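Local coordinates for thiamine-binding periplasmic protein (Escherichia coli, PDB 2QRY) that binds thiamine, thiamine phosphate and thiamine diphosphate in the periplasm as the solute-binding component of the ThiBPQ ABC transporter for thiamine import, at residues A[217-222]-A[283-288]; A[225-230]-A[291-296]; A[127-132]-A[234-239]. All coordinates share one frame; numbering follows the deposited sequence.

Interaction 1 of 3, residues A[217-222]-A[283-288]; sequences SYTTSP and WMYPVA. With TPS (thiamin phosphate), chain E.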
loop_
_atom_site.group_PDB
_atom_site.type_symbol
_atom_site.label_atom_id
_atom_site.label_comp_id
_atom_site.label_asym_id
_atom_site.label_seq_id
_atom_site.Cartn_x
_atom_site.Cartn_y
_atom_site.Cartn_z
ATOM N N SER A 217 -7.786 -2.552 5.265
ATOM C CA SER A 217 -6.766 -3.391 4.644
ATOM C C SER A 217 -6.965 -3.425 3.122
ATOM O O SER A 217 -7.193 -2.379 2.511
ATOM C CB SER A 217 -6.813 -4.808 5.230
ATOM O OG SER A 217 -5.619 -5.520 4.943
ATOM N N TYR A 218 -6.897 -4.609 2.514
ATOM C CA TYR A 218 -7.050 -4.724 1.062
ATOM C C TYR A 218 -8.047 -5.777 0.574
ATOM O O TYR A 218 -8.283 -6.781 1.249
ATOM C CB TYR A 218 -5.700 -5.025 0.421
ATOM C CG TYR A 218 -4.691 -3.909 0.538
ATOM C CD1 TYR A 218 -3.978 -3.710 1.719
ATOM C CD2 TYR A 218 -4.424 -3.070 -0.547
ATOM C CE1 TYR A 218 -3.018 -2.713 1.815
ATOM C CE2 TYR A 218 -3.467 -2.059 -0.459
ATOM C CZ TYR A 218 -2.767 -1.892 0.725
ATOM O OH TYR A 218 -1.814 -0.912 0.824
ATOM N N THR A 219 -8.606 -5.562 -0.618
ATOM C CA THR A 219 -9.571 -6.509 -1.178
ATOM C C THR A 219 -8.942 -7.883 -1.343
ATOM O O THR A 219 -9.644 -8.872 -1.496
ATOM C CB THR A 219 -10.096 -6.082 -2.577
ATOM O OG1 THR A 219 -8.993 -5.907 -3.480
ATOM C CG2 THR A 219 -10.897 -4.797 -2.482
ATOM N N THR A 220 -7.614 -7.927 -1.305
ATOM C CA THR A 220 -6.864 -9.164 -1.477
ATOM C C THR A 220 -6.430 -9.823 -0.164
ATOM O O THR A 220 -5.886 -10.931 -0.166
ATOM C CB THR A 220 -5.600 -8.917 -2.340
ATOM O OG1 THR A 220 -4.928 -7.735 -1.877
ATOM C CG2 THR A 220 -5.977 -8.748 -3.822
ATOM N N SER A 221 -6.669 -9.154 0.957
ATOM C CA SER A 221 -6.265 -9.715 2.238
ATOM C C SER A 221 -6.870 -11.090 2.521
ATOM O O SER A 221 -6.215 -11.950 3.109
ATOM C CB SER A 221 -6.611 -8.748 3.378
ATOM O OG SER A 221 -5.843 -7.564 3.277
ATOM N N PRO A 222 -8.127 -11.321 2.111
ATOM C CA PRO A 222 -8.697 -12.645 2.392
ATOM C C PRO A 222 -7.894 -13.774 1.759
ATOM O O PRO A 222 -7.824 -14.877 2.302
ATOM C CB PRO A 222 -10.110 -12.542 1.823
ATOM C CG PRO A 222 -10.449 -11.072 2.035
ATOM C CD PRO A 222 -9.154 -10.393 1.602
ATOM N N TRP A 283 0.448 -10.205 -1.329
ATOM C CA TRP A 283 -1.003 -10.305 -1.419
ATOM C C TRP A 283 -1.595 -9.060 -2.083
ATOM O O TRP A 283 -2.381 -8.315 -1.501
ATOM C CB TRP A 283 -1.586 -10.532 -0.022
ATOM C CG TRP A 283 -1.013 -11.770 0.585
ATOM C CD1 TRP A 283 0.005 -11.847 1.497
ATOM C CD2 TRP A 283 -1.326 -13.119 0.220
ATOM N NE1 TRP A 283 0.348 -13.158 1.713
ATOM C CE2 TRP A 283 -0.452 -13.960 0.943
ATOM C CE3 TRP A 283 -2.256 -13.697 -0.655
ATOM C CZ2 TRP A 283 -0.482 -15.355 0.819
ATOM C CZ3 TRP A 283 -2.287 -15.082 -0.780
ATOM C CH2 TRP A 283 -1.403 -15.895 -0.044
HETATM N N MSE A 284 -1.183 -8.858 -3.324
HETATM C CA MSE A 284 -1.608 -7.736 -4.146
HETATM C C MSE A 284 -1.610 -8.251 -5.584
HETATM O O MSE A 284 -1.065 -9.323 -5.857
HETATM C CB MSE A 284 -0.593 -6.591 -4.020
HETATM C CG MSE A 284 -0.516 -5.938 -2.650
HETATM SE SE MSE A 284 -2.079 -4.860 -2.268
HETATM C CE MSE A 284 -1.545 -3.226 -3.185
ATOM N N TYR A 285 -2.210 -7.500 -6.502
ATOM C CA TYR A 285 -2.235 -7.912 -7.905
ATOM C C TYR A 285 -0.925 -7.491 -8.571
ATOM O O TYR A 285 -0.496 -6.343 -8.447
ATOM C CB TYR A 285 -3.420 -7.274 -8.637
ATOM C CG TYR A 285 -4.764 -7.757 -8.148
ATOM C CD1 TYR A 285 -5.202 -9.053 -8.419
ATOM C CD2 TYR A 285 -5.590 -6.926 -7.393
ATOM C CE1 TYR A 285 -6.432 -9.511 -7.949
ATOM C CE2 TYR A 285 -6.823 -7.372 -6.919
ATOM C CZ TYR A 285 -7.235 -8.667 -7.201
ATOM O OH TYR A 285 -8.442 -9.112 -6.724
ATOM N N PRO A 286 -0.269 -8.422 -9.281
ATOM C CA PRO A 286 0.996 -8.149 -9.968
ATOM C C PRO A 286 0.843 -7.116 -11.074
ATOM O O PRO A 286 -0.259 -6.868 -11.575
ATOM C CB PRO A 286 1.396 -9.515 -10.521
ATOM C CG PRO A 286 0.737 -10.470 -9.594
ATOM C CD PRO A 286 -0.616 -9.847 -9.396
ATOM N N VAL A 287 1.964 -6.524 -11.458
ATOM C CA VAL A 287 1.978 -5.516 -12.498
ATOM C C VAL A 287 2.272 -6.170 -13.853
ATOM O O VAL A 287 2.018 -5.584 -14.906
ATOM C CB VAL A 287 3.020 -4.428 -12.164
ATOM C CG1 VAL A 287 4.418 -4.960 -12.348
ATOM C CG2 VAL A 287 2.775 -3.221 -12.997
ATOM N N ALA A 288 2.803 -7.390 -13.813
ATOM C CA ALA A 288 3.097 -8.154 -15.024
ATOM C C ALA A 288 2.071 -9.279 -15.087
ATOM O O ALA A 288 1.607 -9.754 -14.050
ATOM C CB ALA A 288 4.501 -8.732 -14.963
HETATM C CM2 TPS E . -2.932 -10.337 4.691
HETATM N N3 TPS E . -0.141 -4.882 2.312
HETATM C C2 TPS E . -0.242 -4.912 3.626
HETATM S S1 TPS E . 0.383 -3.387 4.132
HETATM C C5 TPS E . 0.764 -2.740 2.530
HETATM C C4 TPS E . 0.377 -3.776 1.708
HETATM C CM4 TPS E . 0.524 -3.663 0.194
HETATM C C6 TPS E . 1.349 -1.383 2.292
HETATM C C7 TPS E . 1.581 -0.912 3.727
HETATM O O7 TPS E . 2.100 0.408 3.833
HETATM N N1A TPS E . -3.098 -8.359 3.238
HETATM C C2A TPS E . -2.309 -9.237 3.863
HETATM N N3A TPS E . -0.983 -9.155 3.770
HETATM C C4A TPS E . -0.387 -8.186 3.043
HETATM N N4A TPS E . 0.992 -8.123 2.968
HETATM C C5A TPS E . -1.200 -7.227 2.359
HETATM C C6A TPS E . -2.592 -7.363 2.494
HETATM C C7A TPS E . -0.614 -6.076 1.505
HETATM P P1 TPS E . 2.278 0.702 5.412
HETATM O O1 TPS E . 0.925 0.461 6.139
HETATM O O2 TPS E . 2.825 2.166 5.668
HETATM O O3 TPS E . 3.309 -0.299 5.976
HETATM O O HOH W 1 -10.021 -7.319 -5.574
#
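The hydroxyl of T220 makes the one direct hydrogen bond between 217-222 and 283-288: OG1 donates to the carbonyl O of W283 at 2.6 Å. It comes in from above the carbonyl plane, 42° out of it. With chi1 at 46°, OG1 sits between the T220 backbone N and carbonyl carbon, and CG2 is turned the other way, over the face of the Y285 ring. This CH-pi contact puts CG2 3.9 Å from the ring centroid. A second polar link is indirect: one water bridges T219 OG1 and Y285 OH, lying in the plane of the Y285 ring at its edge.

Y218, S221, W283 and M284 line part of the thiamin phosphate pocket of this periplasmic solute-binding protein. Y218 ends the strand 214-218, and a type I turn from Y218 to S221 leads into the helix 221-229. S221 OG donates to N1A of the ligand's pyrimidine at 2.9 Å and accepts a bond from S217 OG. W283 CD1 lies 3.7 Å from N3A of the same ring.

The apolar part is a Met-aromatic contact. Selenomethionine M284, bent at chi2 and chi3, brings SE over one face of the Y218 ring, with CD2 of Y218 nearest at 3.4 Å. SE of M284 also packs against the thiazolium methyl CM4 at 3.8 Å, while Y218 OH is hydrogen-bonded to Q246.

Interaction 2 of 3, residues A[225-230]-A[291-296]; sequences HILEEK and TLPAGF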
loop_
_atom_site.group_PDB
_atom_site.type_symbol
_atom_site.label_atom_id
_atom_site.label_comp_id
_atom_site.label_asym_id
_atom_site.label_seq_id
_atom_site.Cartn_x
_atom_site.Cartn_y
_atom_site.Cartn_z
ATOM N N HIS A 225 -5.423 -15.649 4.045
ATOM C CA HIS A 225 -6.019 -16.669 4.885
ATOM C C HIS A 225 -6.498 -17.890 4.108
ATOM O O HIS A 225 -6.373 -19.020 4.580
ATOM C CB HIS A 225 -7.166 -16.073 5.695
ATOM C CG HIS A 225 -6.737 -14.989 6.637
ATOM N ND1 HIS A 225 -6.717 -13.657 6.282
ATOM C CD2 HIS A 225 -6.290 -15.045 7.913
ATOM C CE1 HIS A 225 -6.277 -12.940 7.301
ATOM N NE2 HIS A 225 -6.013 -13.758 8.303
ATOM N N ILE A 226 -7.034 -17.679 2.913
ATOM C CA ILE A 226 -7.504 -18.799 2.110
ATOM C C ILE A 226 -6.365 -19.768 1.771
ATOM O O ILE A 226 -6.421 -20.945 2.112
ATOM C CB ILE A 226 -8.148 -18.314 0.792
ATOM C CG1 ILE A 226 -9.385 -17.464 1.096
ATOM C CG2 ILE A 226 -8.530 -19.514 -0.075
ATOM C CD1 ILE A 226 -10.056 -16.879 -0.147
ATOM N N LEU A 227 -5.326 -19.265 1.111
ATOM C CA LEU A 227 -4.189 -20.092 0.700
ATOM C C LEU A 227 -3.267 -20.595 1.819
ATOM O O LEU A 227 -2.932 -21.782 1.870
ATOM C CB LEU A 227 -3.332 -19.337 -0.333
ATOM C CG LEU A 227 -3.872 -19.071 -1.748
ATOM C CD1 LEU A 227 -4.890 -17.931 -1.749
ATOM C CD2 LEU A 227 -2.700 -18.721 -2.659
ATOM N N GLU A 228 -2.862 -19.694 2.709
ATOM C CA GLU A 228 -1.945 -20.036 3.790
ATOM C C GLU A 228 -2.544 -20.765 4.993
ATOM O O GLU A 228 -1.862 -21.568 5.627
ATOM C CB GLU A 228 -1.240 -18.771 4.282
ATOM C CG GLU A 228 -0.450 -18.034 3.217
ATOM C CD GLU A 228 0.637 -18.894 2.607
ATOM O OE1 GLU A 228 1.291 -19.642 3.363
ATOM O OE2 GLU A 228 0.845 -18.812 1.375
ATOM N N GLU A 229 -3.801 -20.486 5.318
ATOM C CA GLU A 229 -4.427 -21.131 6.467
ATOM C C GLU A 229 -5.649 -21.978 6.103
ATOM O O GLU A 229 -6.268 -22.588 6.973
ATOM C CB GLU A 229 -4.816 -20.069 7.501
ATOM C CG GLU A 229 -3.693 -19.082 7.815
ATOM C CD GLU A 229 -4.047 -18.104 8.918
ATOM O OE1 GLU A 229 -5.141 -17.504 8.860
ATOM O OE2 GLU A 229 -3.220 -17.925 9.839
ATOM N N LYS A 230 -5.991 -22.027 4.821
ATOM C CA LYS A 230 -7.147 -22.799 4.381
ATOM C C LYS A 230 -8.409 -22.324 5.101
ATOM O O LYS A 230 -9.241 -23.138 5.506
ATOM C CB LYS A 230 -6.929 -24.290 4.657
ATOM C CG LYS A 230 -6.424 -25.092 3.472
ATOM C CD LYS A 230 -5.150 -24.510 2.876
ATOM C CE LYS A 230 -4.699 -25.302 1.648
ATOM N NZ LYS A 230 -3.550 -24.658 0.948
ATOM N N THR A 291 0.794 -15.556 -13.379
ATOM C CA THR A 291 -0.377 -16.340 -13.016
ATOM C C THR A 291 -0.761 -16.150 -11.555
ATOM O O THR A 291 0.056 -16.353 -10.656
ATOM C CB THR A 291 -0.151 -17.846 -13.285
ATOM O OG1 THR A 291 0.855 -18.352 -12.396
ATOM C CG2 THR A 291 0.297 -18.065 -14.729
ATOM N N LEU A 292 -2.007 -15.748 -11.325
ATOM C CA LEU A 292 -2.493 -15.545 -9.970
ATOM C C LEU A 292 -2.761 -16.901 -9.333
ATOM O O LEU A 292 -3.240 -17.825 -9.991
ATOM C CB LEU A 292 -3.778 -14.716 -9.975
ATOM C CG LEU A 292 -3.711 -13.333 -10.625
ATOM C CD1 LEU A 292 -5.008 -12.587 -10.350
ATOM C CD2 LEU A 292 -2.535 -12.562 -10.077
ATOM N N PRO A 293 -2.444 -17.040 -8.041
ATOM C CA PRO A 293 -2.655 -18.295 -7.315
ATOM C C PRO A 293 -4.124 -18.663 -7.289
ATOM O O PRO A 293 -4.988 -17.785 -7.229
ATOM C CB PRO A 293 -2.142 -17.974 -5.910
ATOM C CG PRO A 293 -1.129 -16.897 -6.144
ATOM C CD PRO A 293 -1.815 -16.035 -7.170
ATOM N N ALA A 294 -4.416 -19.956 -7.346
ATOM C CA ALA A 294 -5.801 -20.391 -7.273
ATOM C C ALA A 294 -6.225 -19.870 -5.907
ATOM O O ALA A 294 -5.469 -19.981 -4.940
ATOM C CB ALA A 294 -5.883 -21.910 -7.316
ATOM N N GLY A 295 -7.412 -19.284 -5.823
ATOM C CA GLY A 295 -7.867 -18.746 -4.555
ATOM C C GLY A 295 -8.194 -17.278 -4.707
ATOM O O GLY A 295 -9.124 -16.771 -4.079
ATOM N N PHE A 296 -7.421 -16.590 -5.542
ATOM C CA PHE A 296 -7.653 -15.176 -5.792
ATOM C C PHE A 296 -9.010 -14.979 -6.462
ATOM O O PHE A 296 -9.623 -13.919 -6.331
ATOM C CB PHE A 296 -6.553 -14.594 -6.688
ATOM C CG PHE A 296 -5.457 -13.883 -5.935
ATOM C CD1 PHE A 296 -4.776 -14.512 -4.893
ATOM C CD2 PHE A 296 -5.088 -12.587 -6.284
ATOM C CE1 PHE A 296 -3.742 -13.857 -4.214
ATOM C CE2 PHE A 296 -4.059 -11.930 -5.613
ATOM C CZ PHE A 296 -3.386 -12.569 -4.576
#
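L227 turns its CG anti to its own carbonyl carbon (chi1 -69°), and chi2 of 76° then spreads the two methyls over the loop residues P293, A294 and G295. One residue earlier, I226 also has CG1 anti to the carbonyl carbon, but its chain runs on extended (chi2 177°), which carries CD1 to 4.0 Å from the carbonyl O of G295. This is helix-on-loop packing at the surface of the solute-binding fold: the helix 221-229, whose start belongs to the thiamine site, lies against the irregular segment 291-296 between strands 285-286 and 305-306.

The contact rests on van der Waals packing. CD2 of L227 meets CB of P293 at 3.4 Å, tighter than a usual carbon contact, and the two side chains run at about a right angle to each other. CG of L227 stands 3.7 Å from the carbonyl O of A294. CD1 of L227 faces CA of G295 at 4.2 Å; a CB on G295 would collide with this methyl, and the backbone angles there would also jam it against the preceding carbonyl O.

Neighbours continue the patch: T280 packs on both L227 and P293, and W283 touches L227 and F296. Within the loop, CD of P293 lies 4.0 Å above the plane of the F296 ring, toward its rim, while the F296 N-H bonds back to P293 O at 3.2 Å.

Interaction 3 of 3, residues A[127-132]-A[234-239]; sequences YFAFVY and YAAANF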
loop_
_atom_site.group_PDB
_atom_site.type_symbol
_atom_site.label_atom_id
_atom_site.label_comp_id
_atom_site.label_asym_id
_atom_site.label_seq_id
_atom_site.Cartn_x
_atom_site.Cartn_y
_atom_site.Cartn_z
ATOM N N TYR A 127 -6.732 -2.651 -3.903
ATOM C CA TYR A 127 -7.814 -1.771 -3.512
ATOM C C TYR A 127 -8.019 -1.824 -2.008
ATOM O O TYR A 127 -8.189 -2.897 -1.431
ATOM C CB TYR A 127 -9.091 -2.190 -4.230
ATOM C CG TYR A 127 -8.927 -2.235 -5.732
ATOM C CD1 TYR A 127 -9.052 -1.077 -6.501
ATOM C CD2 TYR A 127 -8.612 -3.431 -6.384
ATOM C CE1 TYR A 127 -8.869 -1.105 -7.888
ATOM C CE2 TYR A 127 -8.422 -3.469 -7.764
ATOM C CZ TYR A 127 -8.554 -2.301 -8.508
ATOM O OH TYR A 127 -8.376 -2.330 -9.872
ATOM N N PHE A 128 -7.990 -0.656 -1.374
ATOM C CA PHE A 128 -8.190 -0.582 0.061
ATOM C C PHE A 128 -9.623 -0.986 0.379
ATOM O O PHE A 128 -10.560 -0.634 -0.342
ATOM C CB PHE A 128 -7.934 0.837 0.576
ATOM C CG PHE A 128 -6.566 1.359 0.256
ATOM C CD1 PHE A 128 -5.429 0.720 0.745
ATOM C CD2 PHE A 128 -6.415 2.491 -0.538
ATOM C CE1 PHE A 128 -4.164 1.199 0.444
ATOM C CE2 PHE A 128 -5.150 2.981 -0.843
ATOM C CZ PHE A 128 -4.022 2.335 -0.353
ATOM N N ALA A 129 -9.782 -1.728 1.466
ATOM C CA ALA A 129 -11.095 -2.175 1.881
ATOM C C ALA A 129 -11.063 -2.596 3.345
ATOM O O ALA A 129 -10.006 -2.930 3.881
ATOM C CB ALA A 129 -11.536 -3.344 1.013
ATOM N N PHE A 130 -12.224 -2.571 3.989
ATOM C CA PHE A 130 -12.303 -2.991 5.371
ATOM C C PHE A 130 -12.524 -4.490 5.435
ATOM O O PHE A 130 -13.445 -5.021 4.814
ATOM C CB PHE A 130 -13.433 -2.266 6.099
ATOM C CG PHE A 130 -13.114 -0.843 6.438
ATOM C CD1 PHE A 130 -13.412 0.183 5.553
ATOM C CD2 PHE A 130 -12.517 -0.529 7.647
ATOM C CE1 PHE A 130 -13.118 1.509 5.872
ATOM C CE2 PHE A 130 -12.218 0.798 7.974
ATOM C CZ PHE A 130 -12.522 1.814 7.079
ATOM N N VAL A 131 -11.656 -5.171 6.171
ATOM C CA VAL A 131 -11.752 -6.618 6.333
ATOM C C VAL A 131 -12.424 -6.961 7.655
ATOM O O VAL A 131 -12.237 -6.259 8.654
ATOM C CB VAL A 131 -10.362 -7.270 6.307
ATOM C CG1 VAL A 131 -10.458 -8.722 6.754
ATOM C CG2 VAL A 131 -9.779 -7.186 4.905
ATOM N N TYR A 132 -13.215 -8.031 7.650
ATOM C CA TYR A 132 -13.911 -8.493 8.852
ATOM C C TYR A 132 -13.976 -10.021 8.880
ATOM O O TYR A 132 -13.605 -10.690 7.912
ATOM C CB TYR A 132 -15.337 -7.932 8.918
ATOM C CG TYR A 132 -16.235 -8.396 7.793
ATOM C CD1 TYR A 132 -16.172 -7.801 6.532
ATOM C CD2 TYR A 132 -17.122 -9.461 7.977
ATOM C CE1 TYR A 132 -16.973 -8.259 5.474
ATOM C CE2 TYR A 132 -17.926 -9.930 6.926
ATOM C CZ TYR A 132 -17.844 -9.323 5.684
ATOM O OH TYR A 132 -18.627 -9.774 4.659
ATOM N N TYR A 234 -12.658 -14.918 6.497
ATOM C CA TYR A 234 -12.346 -13.491 6.442
ATOM C C TYR A 234 -12.753 -12.930 5.092
ATOM O O TYR A 234 -12.612 -13.592 4.072
ATOM C CB TYR A 234 -10.855 -13.228 6.675
ATOM C CG TYR A 234 -10.407 -13.558 8.075
ATOM C CD1 TYR A 234 -9.726 -14.748 8.353
ATOM C CD2 TYR A 234 -10.732 -12.720 9.140
ATOM C CE1 TYR A 234 -9.390 -15.094 9.655
ATOM C CE2 TYR A 234 -10.405 -13.059 10.454
ATOM C CZ TYR A 234 -9.739 -14.246 10.703
ATOM O OH TYR A 234 -9.454 -14.595 12.001
ATOM N N ALA A 235 -13.261 -11.703 5.089
ATOM C CA ALA A 235 -13.694 -11.078 3.856
ATOM C C ALA A 235 -13.494 -9.575 3.860
ATOM O O ALA A 235 -13.415 -8.942 4.911
ATOM C CB ALA A 235 -15.159 -11.401 3.604
ATOM N N ALA A 236 -13.406 -9.015 2.659
ATOM C CA ALA A 236 -13.248 -7.583 2.468
ATOM C C ALA A 236 -14.613 -7.094 2.006
ATOM O O ALA A 236 -15.136 -7.574 0.998
ATOM C CB ALA A 236 -12.195 -7.306 1.399
ATOM N N ALA A 237 -15.190 -6.151 2.742
ATOM C CA ALA A 237 -16.508 -5.624 2.399
ATOM C C ALA A 237 -16.460 -4.784 1.130
ATOM O O ALA A 237 -15.663 -3.855 1.013
ATOM C CB ALA A 237 -17.056 -4.810 3.551
ATOM N N ASN A 238 -17.312 -5.134 0.175
ATOM C CA ASN A 238 -17.386 -4.433 -1.102
ATOM C C ASN A 238 -18.374 -3.274 -0.960
ATOM O O ASN A 238 -19.579 -3.494 -0.847
ATOM C CB ASN A 238 -17.840 -5.422 -2.189
ATOM C CG ASN A 238 -17.673 -4.876 -3.607
ATOM O OD1 ASN A 238 -16.723 -4.144 -3.911
ATOM N ND2 ASN A 238 -18.585 -5.260 -4.488
ATOM N N PHE A 239 -17.865 -2.042 -0.948
ATOM C CA PHE A 239 -18.734 -0.876 -0.798
ATOM C C PHE A 239 -19.252 -0.304 -2.118
ATOM O O PHE A 239 -18.543 -0.264 -3.120
ATOM C CB PHE A 239 -18.028 0.221 0.012
ATOM C CG PHE A 239 -17.768 -0.152 1.451
ATOM C CD1 PHE A 239 -18.427 -1.234 2.038
ATOM C CD2 PHE A 239 -16.878 0.590 2.223
ATOM C CE1 PHE A 239 -18.206 -1.572 3.366
ATOM C CE2 PHE A 239 -16.649 0.257 3.564
ATOM C CZ PHE A 239 -17.317 -0.827 4.134
HETATM O O HOH W 2 -14.540 -1.767 2.464
#
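The Y132 ring lies along the short strand 234-236, its CE1 edge set against the backbone as A236 leads into A237. A237 N sits in the ring plane, 3.9 Å from CE1 of Y132. The small CB atoms of A235 and A237 make the hollow: CB of A235 meets CZ of Y132 at 4.0 Å, and CB of A237 meets CE1. Y132 reaches this place because chi1 of 64° sets CG between its backbone N and carbonyl carbon, folding the ring back over the neighbouring strand. An alanine here would take away the ring that covers A235 and A237, and is likely to open a gap over their methyls.

On the other face of the sheet the bumps are small. CB of A236 sits in the corner made by CB of A129, 4.0 Å away, and CG2 of V131.

The two strands are an antiparallel pair in the mixed sheet of this solute-binding fold, their N-to-C directions 162° apart, with 234-236 alongside the long strand 121-133. Y132 and A235 form a hydrogen-bonded pair, Y132 N to A235 O at 2.9 Å and A235 N to Y132 O at 3.0 Å; V131 and A236 form a non-hydrogen-bonded pair.

At F130 and A237 only one direct bond forms, A237 N donating to F130 O at 2.9 Å; on the other side of the pair a water accepts from F130 N and donates to A237 O. This water lies at the edge of the F130 ring and over a face of the F239 ring. CE2 of F239 reaches CD1 of F130 at 3.8 Å.

Interaction 1 is the fully buried contact: all six touching residues are buried, and three of them (Y218, W283, M284) lie against the ligand; interaction 3 is partly buried and interaction 2 lies at the surface, about 19 Å from the chain centre to its own. Chemistry follows place: hydroxyl, selenium and ring contacts at the pocket, apolar methyls on the outside, main-chain pairing in the sheet. Interactions 1 and 2 share the helix 221-229, and W283 packs against E228 and Y285 against F296. Interactions 1 and 3 meet in the sheet, where strand 121-133 borders 214-218, T219 N approaching Y127 O at 2.8 Å. H225 and Y234 bring interactions 2 and 3 together through ring packing.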